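Local coordinates for protein cysteine desulfurase (Elizabethkingia anophelis NUHP1, PDB 5VPR) that probably removes sulfur from L-cysteine to yield L-alanine and a persulfide on a sulfur carrier, using pyridoxal 5'-phosphate as cofactor, at residues A[44-49]-A[293-298]; A[77-82]-A[95-100]; A[111-116]-A[141-146]. One frame throughout, in Å; residues are numbered along the deposited sequence.

Interaction 1 of 3, residues A[44-49]-A[293-298]; sequences KMVLDA and IGTAVD
Thr295 lays its methyl CG2 against the backbone of Met45, 3.3 Å from the carbonyl O, and so packs between two roughly antiparallel helices of this class-V aminotransferase fold. The helices, 44-56 and 287-303, are far apart in sequence; their short segments run 8.6 Å apart at 155°, close enough that small and beta-branched residues suit the interface. Thr295 meets Met45, Val46 and Ala49, the facing side of the turn. Its CG2 stands anti to its own backbone N and faces Met45, while OG1, beside that N, comes within 3.2 Å of Ala49 CB; the hydroxyl is satisfied within its own helix by Ile291 O, so it keeps a polar partner although it faces a methyl. Val46 pushes one branch, CG2, onto the backbone of the other helix, 3.5 Å from Ala296 N, and the same methyl lies 3.9 Å from Ala296 CB. Alanine suits the spot because its short CB lets the valine methyl lie close to the helix backbone.

Met45 closes the partly exposed flank. Its CG takes the crowded position between N and C (chi1 60°), and the bend at chi3 turns the thioether end across the interface, past Thr295 and over the aliphatic part of Asp298, whose carboxylate is held by Lys82. Phe299 and Lys302 also touch Met45. Its terminal CE ends 3.7 Å from Asp298 CB.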
ATOM      1  N   LYS A  44       4.079  19.375   0.876  1.00 47.20           N
ATOM      2  CA  LYS A  44       4.285  20.378   1.921  1.00 42.76           C
ATOM      3  C   LYS A  44       3.104  20.440   2.889  1.00 38.58           C
ATOM      4  O   LYS A  44       3.296  20.622   4.099  1.00 41.03           O
ATOM      5  CB  LYS A  44       4.549  21.754   1.291  1.00 44.49           C
ATOM      6  N   MET A  45       1.876  20.265   2.393  1.00 40.75           N
ATOM      7  CA  MET A  45       0.722  20.349   3.292  1.00 43.52           C
ATOM      8  C   MET A  45       0.776  19.285   4.388  1.00 41.76           C
ATOM      9  O   MET A  45       0.368  19.539   5.526  1.00 41.23           O
ATOM     10  CB  MET A  45      -0.591  20.250   2.514  1.00 44.21           C
ATOM     11  CG  MET A  45      -0.807  18.979   1.704  1.00 47.06           C
ATOM     12  SD  MET A  45      -2.267  19.154   0.629  1.00 50.24           S
ATOM     13  CE  MET A  45      -3.607  19.001   1.811  1.00 43.84           C
ATOM     14  N   VAL A  46       1.275  18.092   4.072  1.00 40.97           N
ATOM     15  CA  VAL A  46       1.408  17.060   5.097  1.00 37.11           C
ATOM     16  C   VAL A  46       2.486  17.444   6.115  1.00 38.24           C
ATOM     17  O   VAL A  46       2.302  17.281   7.328  1.00 34.58           O
ATOM     18  CB  VAL A  46       1.690  15.698   4.434  1.00 37.58           C
ATOM     19  CG1 VAL A  46       2.229  14.686   5.461  1.00 31.76           C
ATOM     20  CG2 VAL A  46       0.416  15.161   3.797  1.00 31.15           C
ATOM     21  N   LEU A  47       3.625  17.958   5.644  1.00 36.46           N
ATOM     22  CA  LEU A  47       4.695  18.341   6.566  1.00 45.40           C
ATOM     23  C   LEU A  47       4.273  19.522   7.428  1.00 41.82           C
ATOM     24  O   LEU A  47       4.642  19.597   8.605  1.00 38.60           O
ATOM     25  CB  LEU A  47       5.977  18.689   5.791  1.00 39.19           C
ATOM     26  CG  LEU A  47       6.485  17.573   4.871  1.00 40.91           C
ATOM     27  CD1 LEU A  47       7.786  17.952   4.163  1.00 47.07           C
ATOM     28  CD2 LEU A  47       6.630  16.280   5.662  1.00 39.15           C
ATOM     29  N   ASP A  48       3.518  20.461   6.843  1.00 36.72           N
ATOM     30  CA  ASP A  48       2.953  21.582   7.595  1.00 45.62           C
ATOM     31  C   ASP A  48       1.996  21.105   8.682  1.00 44.29           C
ATOM     32  O   ASP A  48       1.946  21.687   9.773  1.00 41.70           O
ATOM     33  CB  ASP A  48       2.208  22.535   6.656  1.00 40.96           C
ATOM     34  CG  ASP A  48       3.130  23.382   5.792  1.00 56.79           C
ATOM     35  OD1 ASP A  48       4.365  23.371   6.000  1.00 62.59           O
ATOM     36  OD2 ASP A  48       2.600  24.070   4.891  1.00 56.78           O
ATOM     37  N   ALA A  49       1.199  20.072   8.390  1.00 40.54           N
ATOM     38  CA  ALA A  49       0.286  19.528   9.396  1.00 40.58           C
ATOM     39  C   ALA A  49       1.041  18.988  10.604  1.00 38.93           C
ATOM     40  O   ALA A  49       0.628  19.196  11.754  1.00 38.10           O
ATOM     41  CB  ALA A  49      -0.566  18.414   8.791  1.00 35.33           C
ATOM     42  N   ILE A 293      -1.889  11.748   8.469  1.00 32.32           N
ATOM     43  CA  ILE A 293      -2.429  10.851   7.442  1.00 34.96           C
ATOM     44  C   ILE A 293      -3.780  11.371   6.949  1.00 37.06           C
ATOM     45  O   ILE A 293      -4.147  11.159   5.785  1.00 35.98           O
ATOM     46  CB  ILE A 293      -2.501   9.380   7.925  1.00 32.74           C
ATOM     47  CG1 ILE A 293      -2.517   8.419   6.718  1.00 32.37           C
ATOM     48  CG2 ILE A 293      -3.721   9.103   8.800  1.00 27.21           C
ATOM     49  CD1 ILE A 293      -2.528   6.938   7.073  1.00 31.45           C
ATOM     50  N   GLY A 294      -4.529  12.089   7.797  1.00 34.09           N
ATOM     51  CA  GLY A 294      -5.704  12.795   7.299  1.00 33.58           C
ATOM     52  C   GLY A 294      -5.346  13.874   6.294  1.00 34.58           C
ATOM     53  O   GLY A 294      -6.077  14.106   5.321  1.00 36.98           O
ATOM     54  N   THR A 295      -4.228  14.570   6.525  1.00 33.45           N
ATOM     55  CA  THR A 295      -3.766  15.585   5.585  1.00 36.87           C
ATOM     56  C   THR A 295      -3.303  14.953   4.277  1.00 38.53           C
ATOM     57  O   THR A 295      -3.483  15.540   3.208  1.00 37.46           O
ATOM     58  CB  THR A 295      -2.636  16.400   6.217  1.00 40.60           C
ATOM     59  OG1 THR A 295      -3.047  16.825   7.520  1.00 40.18           O
ATOM     60  CG2 THR A 295      -2.307  17.630   5.370  1.00 40.47           C
ATOM     61  N   ALA A 296      -2.725  13.755   4.343  1.00 31.18           N
ATOM     62  CA  ALA A 296      -2.382  13.033   3.122  1.00 36.07           C
ATOM     63  C   ALA A 296      -3.632  12.631   2.342  1.00 39.51           C
ATOM     64  O   ALA A 296      -3.629  12.650   1.103  1.00 37.84           O
ATOM     65  CB  ALA A 296      -1.535  11.811   3.482  1.00 30.74           C
ATOM     66  N   VAL A 297      -4.712  12.282   3.046  1.00 34.75           N
ATOM     67  CA  VAL A 297      -5.998  12.075   2.385  1.00 37.48           C
ATOM     68  C   VAL A 297      -6.456  13.364   1.711  1.00 36.49           C
ATOM     69  O   VAL A 297      -6.902  13.358   0.555  1.00 38.02           O
ATOM     70  CB  VAL A 297      -7.039  11.562   3.399  1.00 41.65           C
ATOM     71  CG1 VAL A 297      -8.458  11.667   2.819  1.00 40.67           C
ATOM     72  CG2 VAL A 297      -6.729  10.130   3.786  1.00 44.65           C
ATOM     73  N   ASP A 298      -6.343  14.492   2.423  1.00 40.25           N
ATOM     74  CA  ASP A 298      -6.697  15.789   1.847  1.00 45.31           C
ATOM     75  C   ASP A 298      -5.918  16.056   0.563  1.00 38.81           C
ATOM     76  O   ASP A 298      -6.473  16.562  -0.423  1.00 42.24           O
ATOM     77  CB  ASP A 298      -6.430  16.905   2.865  1.00 47.16           C
ATOM     78  CG  ASP A 298      -7.433  16.926   4.016  1.00 49.78           C
ATOM     79  OD1 ASP A 298      -8.474  16.239   3.938  1.00 49.57           O
ATOM     80  OD2 ASP A 298      -7.169  17.641   5.007  1.00 45.71           O
TER

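Interaction 2 of 3, residues A[77-82]-A[95-100]; sequences EDARKK and VLFTKG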
ATOM      1  N   GLU A  77      -9.790  13.075  15.766  1.00 36.69           N
ATOM      2  CA  GLU A  77     -11.077  12.518  15.359  1.00 37.55           C
ATOM      3  C   GLU A  77     -11.521  13.072  14.014  1.00 42.97           C
ATOM      4  O   GLU A  77     -12.139  12.350  13.220  1.00 43.30           O
ATOM      5  CB  GLU A  77     -12.154  12.770  16.420  1.00 44.20           C
ATOM      6  CG  GLU A  77     -11.941  11.996  17.722  1.00 48.64           C
ATOM      7  CD  GLU A  77     -11.671  10.502  17.496  1.00 55.42           C
ATOM      8  OE1 GLU A  77     -12.457   9.853  16.768  1.00 51.13           O
ATOM      9  OE2 GLU A  77     -10.671   9.979  18.046  1.00 46.06           O
ATOM     10  N   ASP A  78     -11.224  14.348  13.733  1.00 45.71           N
ATOM     11  CA  ASP A  78     -11.435  14.864  12.378  1.00 40.42           C
ATOM     12  C   ASP A  78     -10.653  14.045  11.352  1.00 44.22           C
ATOM     13  O   ASP A  78     -11.155  13.755  10.255  1.00 40.45           O
ATOM     14  CB  ASP A  78     -11.009  16.328  12.281  1.00 46.72           C
ATOM     15  CG  ASP A  78     -11.906  17.263  13.071  1.00 60.67           C
ATOM     16  OD1 ASP A  78     -13.042  16.871  13.413  1.00 57.48           O
ATOM     17  OD2 ASP A  78     -11.466  18.404  13.334  1.00 68.39           O
ATOM     18  N   ALA A  79      -9.416  13.679  11.688  1.00 37.12           N
ATOM     19  CA  ALA A  79      -8.602  12.886  10.767  1.00 36.65           C
ATOM     20  C   ALA A  79      -9.203  11.502  10.559  1.00 39.96           C
ATOM     21  O   ALA A  79      -9.236  10.993   9.427  1.00 38.71           O
ATOM     22  CB  ALA A  79      -7.168  12.769  11.281  1.00 35.31           C
ATOM     23  N   ARG A  80      -9.717  10.894  11.630  1.00 34.22           N
ATOM     24  CA  ARG A  80     -10.388   9.607  11.473  1.00 37.68           C
ATOM     25  C   ARG A  80     -11.550   9.707  10.495  1.00 33.91           C
ATOM     26  O   ARG A  80     -11.772   8.792   9.695  1.00 36.76           O
ATOM     27  CB  ARG A  80     -10.884   9.078  12.818  1.00 37.24           C
ATOM     28  CG  ARG A  80     -11.310   7.595  12.745  1.00 37.72           C
ATOM     29  CD  ARG A  80     -11.941   7.076  14.060  1.00 38.48           C
ATOM     30  NE  ARG A  80     -11.207   7.447  15.284  1.00 35.06           N
ATOM     31  CZ  ARG A  80     -10.268   6.711  15.884  1.00 43.88           C
ATOM     32  NH1 ARG A  80      -9.887   5.539  15.384  1.00 37.68           N
ATOM     33  NH2 ARG A  80      -9.701   7.146  17.010  1.00 40.27           N
ATOM     34  N   LYS A  81     -12.308  10.808  10.544  1.00 40.34           N
ATOM     35  CA  LYS A  81     -13.453  10.937   9.651  1.00 42.45           C
ATOM     36  C   LYS A  81     -13.014  11.184   8.214  1.00 44.21           C
ATOM     37  O   LYS A  81     -13.700  10.761   7.272  1.00 44.85           O
ATOM     38  CB  LYS A  81     -14.391  12.050  10.136  1.00 38.66           C
ATOM     39  CG  LYS A  81     -15.039  11.781  11.517  1.00 38.74           C
ATOM     40  CD  LYS A  81     -16.083  12.840  11.856  1.00 42.80           C
ATOM     41  CE  LYS A  81     -16.692  12.604  13.241  1.00 49.12           C
ATOM     42  NZ  LYS A  81     -15.604  12.575  14.267  1.00 54.36           N
ATOM     43  N   LYS A  82     -11.883  11.863   8.019  1.00 40.49           N
ATOM     44  CA  LYS A  82     -11.342  12.005   6.669  1.00 46.90           C
ATOM     45  C   LYS A  82     -11.010  10.641   6.073  1.00 43.43           C
ATOM     46  O   LYS A  82     -11.358  10.354   4.923  1.00 41.88           O
ATOM     47  CB  LYS A  82     -10.102  12.900   6.680  1.00 46.40           C
ATOM     48  CG  LYS A  82     -10.343  14.360   7.073  1.00 44.19           C
ATOM     49  CD  LYS A  82      -8.987  15.075   7.130  1.00 47.01           C
ATOM     50  CE  LYS A  82      -9.054  16.523   7.600  1.00 48.10           C
ATOM     51  NZ  LYS A  82      -7.660  17.104   7.570  1.00 45.64           N
ATOM     52  N   VAL A  95     -12.831   2.750  11.610  1.00 38.82           N
ATOM     53  CA  VAL A  95     -11.506   3.155  11.146  1.00 34.95           C
ATOM     54  C   VAL A  95     -10.575   3.157  12.352  1.00 37.92           C
ATOM     55  O   VAL A  95     -10.738   3.970  13.269  1.00 38.33           O
ATOM     56  CB  VAL A  95     -11.550   4.530  10.464  1.00 40.00           C
ATOM     57  CG1 VAL A  95     -10.161   4.916   9.915  1.00 32.85           C
ATOM     58  CG2 VAL A  95     -12.604   4.548   9.350  1.00 38.06           C
ATOM     59  N   LEU A  96      -9.613   2.241  12.377  1.00 40.36           N
ATOM     60  CA  LEU A  96      -8.654   2.146  13.476  1.00 44.25           C
ATOM     61  C   LEU A  96      -7.291   2.667  13.036  1.00 43.33           C
ATOM     62  O   LEU A  96      -6.781   2.271  11.984  1.00 36.32           O
ATOM     63  CB  LEU A  96      -8.513   0.709  13.975  1.00 36.95           C
ATOM     64  CG  LEU A  96      -9.782  -0.139  14.115  1.00 37.75           C
ATOM     65  CD1 LEU A  96      -9.390  -1.545  14.559  1.00 42.95           C
ATOM     66  CD2 LEU A  96     -10.784   0.472  15.085  1.00 37.53           C
ATOM     67  N   PHE A  97      -6.694   3.536  13.854  1.00 36.91           N
ATOM     68  CA  PHE A  97      -5.326   3.993  13.627  1.00 34.02           C
ATOM     69  C   PHE A  97      -4.337   2.922  14.076  1.00 35.17           C
ATOM     70  O   PHE A  97      -4.447   2.381  15.182  1.00 36.75           O
ATOM     71  CB  PHE A  97      -5.054   5.299  14.383  1.00 36.03           C
ATOM     72  CG  PHE A  97      -5.851   6.488  13.882  1.00 30.02           C
ATOM     73  CD1 PHE A  97      -6.813   7.092  14.696  1.00 36.55           C
ATOM     74  CD2 PHE A  97      -5.628   7.009  12.612  1.00 30.04           C
ATOM     75  CE1 PHE A  97      -7.550   8.198  14.243  1.00 29.59           C
ATOM     76  CE2 PHE A  97      -6.350   8.115  12.147  1.00 37.19           C
ATOM     77  CZ  PHE A  97      -7.318   8.710  12.964  1.00 32.73           C
ATOM     78  N   THR A  98      -3.360   2.622  13.223  1.00 30.39           N
ATOM     79  CA  THR A  98      -2.308   1.682  13.603  1.00 26.77           C
ATOM     80  C   THR A  98      -0.979   2.342  13.284  1.00 27.97           C
ATOM     81  O   THR A  98      -0.956   3.496  12.835  1.00 33.88           O
ATOM     82  CB  THR A  98      -2.428   0.370  12.829  1.00 30.27           C
ATOM     83  OG1 THR A  98      -2.197   0.657  11.450  1.00 32.02           O
ATOM     84  CG2 THR A  98      -3.858  -0.242  12.975  1.00 27.06           C
ATOM     85  N   LYS A  99       0.116   1.605  13.416  1.00 34.63           N
ATOM     86  CA  LYS A  99       1.422   2.148  13.069  1.00 41.40           C
ATOM     87  C   LYS A  99       1.921   1.672  11.708  1.00 41.67           C
ATOM     88  O   LYS A  99       3.056   1.980  11.338  1.00 46.50           O
ATOM     89  CB  LYS A  99       2.435   1.809  14.157  1.00 47.22           C
ATOM     90  CG  LYS A  99       1.932   2.094  15.590  1.00 64.24           C
ATOM     91  CD  LYS A  99       1.293   3.482  15.766  1.00 58.92           C
ATOM     92  CE  LYS A  99       1.698   4.129  17.096  1.00 59.30           C
ATOM     93  NZ  LYS A  99       1.039   3.571  18.313  1.00 59.72           N
ATOM     94  N   GLY A 100       1.097   0.958  10.950  1.00 33.35           N
ATOM     95  CA  GLY A 100       1.518   0.425   9.666  1.00 37.36           C
ATOM     96  C   GLY A 100       0.676  -0.772   9.283  1.00 37.06           C
ATOM     97  O   GLY A 100      -0.088  -1.305  10.084  1.00 34.12           O
TER
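Arg80 leaves helix 67-87 with CG anti to its backbone N (chi1 -167°) and CD likewise extended, then bends at chi3, which brings the guanidinium against Phe97 and alongside strand 95-98. Phe97 turns its CG beside its own backbone N, and its ring reaches back to the helix. The contact thus packs a helix onto the edge strand of the seven-stranded sheet of the large domain, the helix running steeply across the strand.

Phe97 CE1 sits over the centre of one guanidinium face, 3.5 Å from Arg80 CZ. The two planes are 55° apart, so the ring meets the cation obliquely instead of stacking flat. Its far tip, CZ, abuts the helix backbone at Ala79 and Arg80, where alanine's short side chain lets the ring come close. On the other flank the methylenes of Arg80 slide past Val95, with CG 3.8 Å from Val95 CB.

The edge of the guanidinium carries the polar bonds. Arg80 NH1 donates to Val95 O at 2.8 Å, in the carbonyl plane. Side-on, NE reaches Glu77 OE1 at 3.1 Å from above the carboxylate plane, and NH2 meets the syn lone pair of Glu77 OE2 at 3.2 Å almost straight (174°). NH1 also forms a salt bridge with Glu281, which accepts from Phe97 N as well.

Arginine suits this buried place because its flat cation can satisfy several acceptors by its rim while an aromatic covers a face; two carboxylates around one guanidinium should keep it protonated and fix its rotation.

Interaction 3 of 3, residues A[111-116]-A[141-146]; sequences AMTDLI and QRTGAK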
ATOM      1  N   ALA A 111      -5.998 -11.457  17.287  1.00 60.43           N
ATOM      2  CA  ALA A 111      -7.373 -11.462  17.773  1.00 59.11           C
ATOM      3  C   ALA A 111      -8.184 -12.642  17.228  1.00 60.60           C
ATOM      4  O   ALA A 111      -9.172 -13.033  17.855  1.00 64.40           O
ATOM      5  CB  ALA A 111      -8.051 -10.131  17.433  1.00 53.49           C
ATOM      6  N   MET A 112      -7.790 -13.230  16.091  1.00 61.83           N
ATOM      7  CA  MET A 112      -8.506 -14.398  15.577  1.00 61.07           C
ATOM      8  C   MET A 112      -8.242 -15.654  16.396  1.00 68.06           C
ATOM      9  O   MET A 112      -8.996 -16.626  16.260  1.00 62.75           O
ATOM     10  CB  MET A 112      -8.131 -14.696  14.120  1.00 47.49           C
ATOM     11  CG  MET A 112      -8.640 -13.699  13.093  1.00 53.92           C
ATOM     12  SD  MET A 112     -10.424 -13.723  12.869  1.00 62.86           S
ATOM     13  CE  MET A 112     -10.684 -15.432  12.394  1.00 59.97           C
ATOM     14  N   THR A 113      -7.186 -15.656  17.222  1.00 59.23           N
ATOM     15  CA  THR A 113      -6.736 -16.880  17.886  1.00 62.64           C
ATOM     16  C   THR A 113      -7.889 -17.627  18.543  1.00 63.17           C
ATOM     17  O   THR A 113      -7.978 -18.858  18.443  1.00 65.35           O
ATOM     18  CB  THR A 113      -5.655 -16.553  18.928  1.00 67.23           C
ATOM     19  OG1 THR A 113      -4.496 -16.016  18.275  1.00 67.18           O
ATOM     20  CG2 THR A 113      -5.254 -17.814  19.707  1.00 61.40           C
ATOM     21  N   ASP A 114      -8.804 -16.895  19.185  1.00 69.71           N
ATOM     22  CA  ASP A 114      -9.908 -17.520  19.902  1.00 81.16           C
ATOM     23  C   ASP A 114     -10.995 -18.062  18.981  1.00 81.29           C
ATOM     24  O   ASP A 114     -11.752 -18.943  19.399  1.00 80.28           O
ATOM     25  CB  ASP A 114     -10.524 -16.525  20.893  1.00 91.44           C
ATOM     26  CG  ASP A 114      -9.780 -16.479  22.224  1.00 98.52           C
ATOM     27  OD1 ASP A 114      -8.873 -17.317  22.439  1.00 97.99           O
ATOM     28  OD2 ASP A 114     -10.106 -15.606  23.059  1.00100.27           O
ATOM     29  N   LEU A 115     -11.092 -17.573  17.747  1.00 73.95           N
ATOM     30  CA  LEU A 115     -12.125 -18.039  16.829  1.00 70.02           C
ATOM     31  C   LEU A 115     -11.663 -19.182  15.930  1.00 73.80           C
ATOM     32  O   LEU A 115     -12.424 -19.605  15.056  1.00 75.61           O
ATOM     33  CB  LEU A 115     -12.623 -16.875  15.965  1.00 66.51           C
ATOM     34  CG  LEU A 115     -13.150 -15.637  16.699  1.00 68.94           C
ATOM     35  CD1 LEU A 115     -13.327 -14.477  15.720  1.00 71.52           C
ATOM     36  CD2 LEU A 115     -14.451 -15.932  17.407  1.00 66.19           C
ATOM     37  N   ILE A 116     -10.451 -19.698  16.119  1.00 76.05           N
ATOM     38  CA  ILE A 116      -9.898 -20.738  15.256  1.00 75.35           C
ATOM     39  C   ILE A 116      -9.670 -21.988  16.092  1.00 73.95           C
ATOM     40  O   ILE A 116      -8.925 -21.947  17.077  1.00 74.13           O
ATOM     41  CB  ILE A 116      -8.587 -20.295  14.594  1.00 72.60           C
ATOM     42  CG1 ILE A 116      -8.758 -18.921  13.961  1.00 73.46           C
ATOM     43  CG2 ILE A 116      -8.167 -21.321  13.561  1.00 74.66           C
ATOM     44  CD1 ILE A 116      -9.855 -18.873  12.954  1.00 70.44           C
ATOM     45  N   GLN A 141       0.274 -21.901  14.107  1.00 80.73           N
ATOM     46  CA  GLN A 141       1.074 -22.608  15.102  1.00 89.23           C
ATOM     47  C   GLN A 141       0.375 -22.628  16.456  1.00 91.26           C
ATOM     48  O   GLN A 141       0.401 -23.646  17.157  1.00102.34           O
ATOM     49  CB  GLN A 141       2.461 -21.973  15.220  1.00 89.15           C
ATOM     50  N   ARG A 142      -0.258 -21.516  16.839  1.00 81.47           N
ATOM     51  CA  ARG A 142      -1.001 -21.468  18.097  1.00 75.04           C
ATOM     52  C   ARG A 142      -2.199 -22.404  18.060  1.00 77.20           C
ATOM     53  O   ARG A 142      -2.311 -23.329  18.870  1.00 82.35           O
ATOM     54  CB  ARG A 142      -1.457 -20.039  18.383  1.00 67.78           C
ATOM     55  CG  ARG A 142      -0.328 -19.088  18.645  1.00 70.32           C
ATOM     56  CD  ARG A 142      -0.847 -17.789  19.208  1.00 72.47           C
ATOM     57  NE  ARG A 142      -1.731 -17.067  18.293  1.00 71.01           N
ATOM     58  CZ  ARG A 142      -1.310 -16.283  17.303  1.00 65.95           C
ATOM     59  NH1 ARG A 142      -0.014 -16.143  17.063  1.00 59.48           N
ATOM     60  NH2 ARG A 142      -2.189 -15.649  16.541  1.00 68.70           N
ATOM     61  N   THR A 143      -3.115 -22.166  17.130  1.00 77.67           N
ATOM     62  CA  THR A 143      -4.255 -23.047  16.955  1.00 82.58           C
ATOM     63  C   THR A 143      -3.794 -24.359  16.314  1.00 84.05           C
ATOM     64  O   THR A 143      -2.604 -24.601  16.104  1.00 97.70           O
ATOM     65  CB  THR A 143      -5.316 -22.349  16.110  1.00 79.23           C
ATOM     66  OG1 THR A 143      -4.758 -22.046  14.829  1.00 79.45           O
ATOM     67  CG2 THR A 143      -5.745 -21.043  16.773  1.00 78.52           C
ATOM     68  N   GLY A 144      -4.745 -25.230  16.008  1.00 67.93           N
ATOM     69  CA  GLY A 144      -4.388 -26.409  15.249  1.00 77.65           C
ATOM     70  C   GLY A 144      -4.599 -26.213  13.762  1.00 80.92           C
ATOM     71  O   GLY A 144      -4.730 -27.188  13.013  1.00 81.58           O
ATOM     72  N   ALA A 145      -4.623 -24.958  13.316  1.00 72.62           N
ATOM     73  CA  ALA A 145      -5.096 -24.647  11.974  1.00 75.11           C
ATOM     74  C   ALA A 145      -4.044 -24.957  10.914  1.00 76.07           C
ATOM     75  O   ALA A 145      -2.836 -24.886  11.161  1.00 80.20           O
ATOM     76  CB  ALA A 145      -5.506 -23.180  11.882  1.00 69.41           C
ATOM     77  N   LYS A 146      -4.525 -25.299   9.718  1.00 69.22           N
ATOM     78  CA  LYS A 146      -3.681 -25.552   8.557  1.00 64.77           C
ATOM     79  C   LYS A 146      -3.648 -24.312   7.669  1.00 70.26           C
ATOM     80  O   LYS A 146      -4.701 -23.804   7.264  1.00 74.95           O
ATOM     81  CB  LYS A 146      -4.194 -26.756   7.763  1.00 57.58           C
TER
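The hydroxyl of Thr113 receives N-H groups from NE and NH2, on one side of the Arg142 guanidinium: NE at 3.0 Å and NH2 at 2.9 Å from OG1. Both bonds are bent, near 140°, as they must be when two neighbouring nitrogens converge side-on upon one oxygen. OG1 lies near the guanidinium plane, so the cation presents its edge. Arg142 reaches it by a bend at chi3, its chain crossing the threonine at about a right angle. With OG1 beside its own backbone N, Thr113 is also bonded to Tyr110 O one turn earlier. The hydroxyl can hand its hydrogen to that carbonyl while its oxygen accepts from the arginine, and threonine suits a position that asks for both roles.

The second threonine works on its own side of the contact. Thr143, the first residue to leave helical geometry after helix 134-142, holds OG1 in the crowded position between N and C (chi1 61°). There it accepts from Ala145 N at 3.3 Å, an ST turn, and it donates to Leu139 O within the preceding helix. The ST turn accompanies the exit of the chain toward strand 146-150, at the edge of the central sheet. The same rotation sends Thr143 CG2 across to the turn after helix 101-111, where it meets Ile116 O at 3.3 Å and packs on Ile116 CB. Beside it, Ile116 CG2 rests 3.7 Å from Ala145 CB, a small residue that admits the branched one.

The chemistry therefore joins two connections leading into adjacent parallel strands, 121-125 and 146-150, by one charged donor on the surface and methyl packing beside it. Because the acceptor is a neutral hydroxyl, the pairing lacks charge-charge attraction and probably binds less strongly than an ion pair.

Overall arrangement
Interactions 1 and 2 adjoin, their centres 13 Å apart, and are joined directly: Lys82 NZ of helix 67-87 forms a 2.7 Å salt bridge with Asp298 OD2 of helix 287-303, and Gly294 CA packs 4.2 Å from Ala79 CB. Helix 287-303 thus touches both helix 44-56 and helix 67-87, and the latter lies on edge strand 95-98. Interaction 3 is separate, at the opposite edge of the seven-stranded sheet beside strand 146-150, with its centre 28 Å from that of interaction 2 and 39 Å from that of interaction 1. The cofactor is covalently bound at Lys233; Met234, the next residue, touches Val297 of interaction 1's second helix.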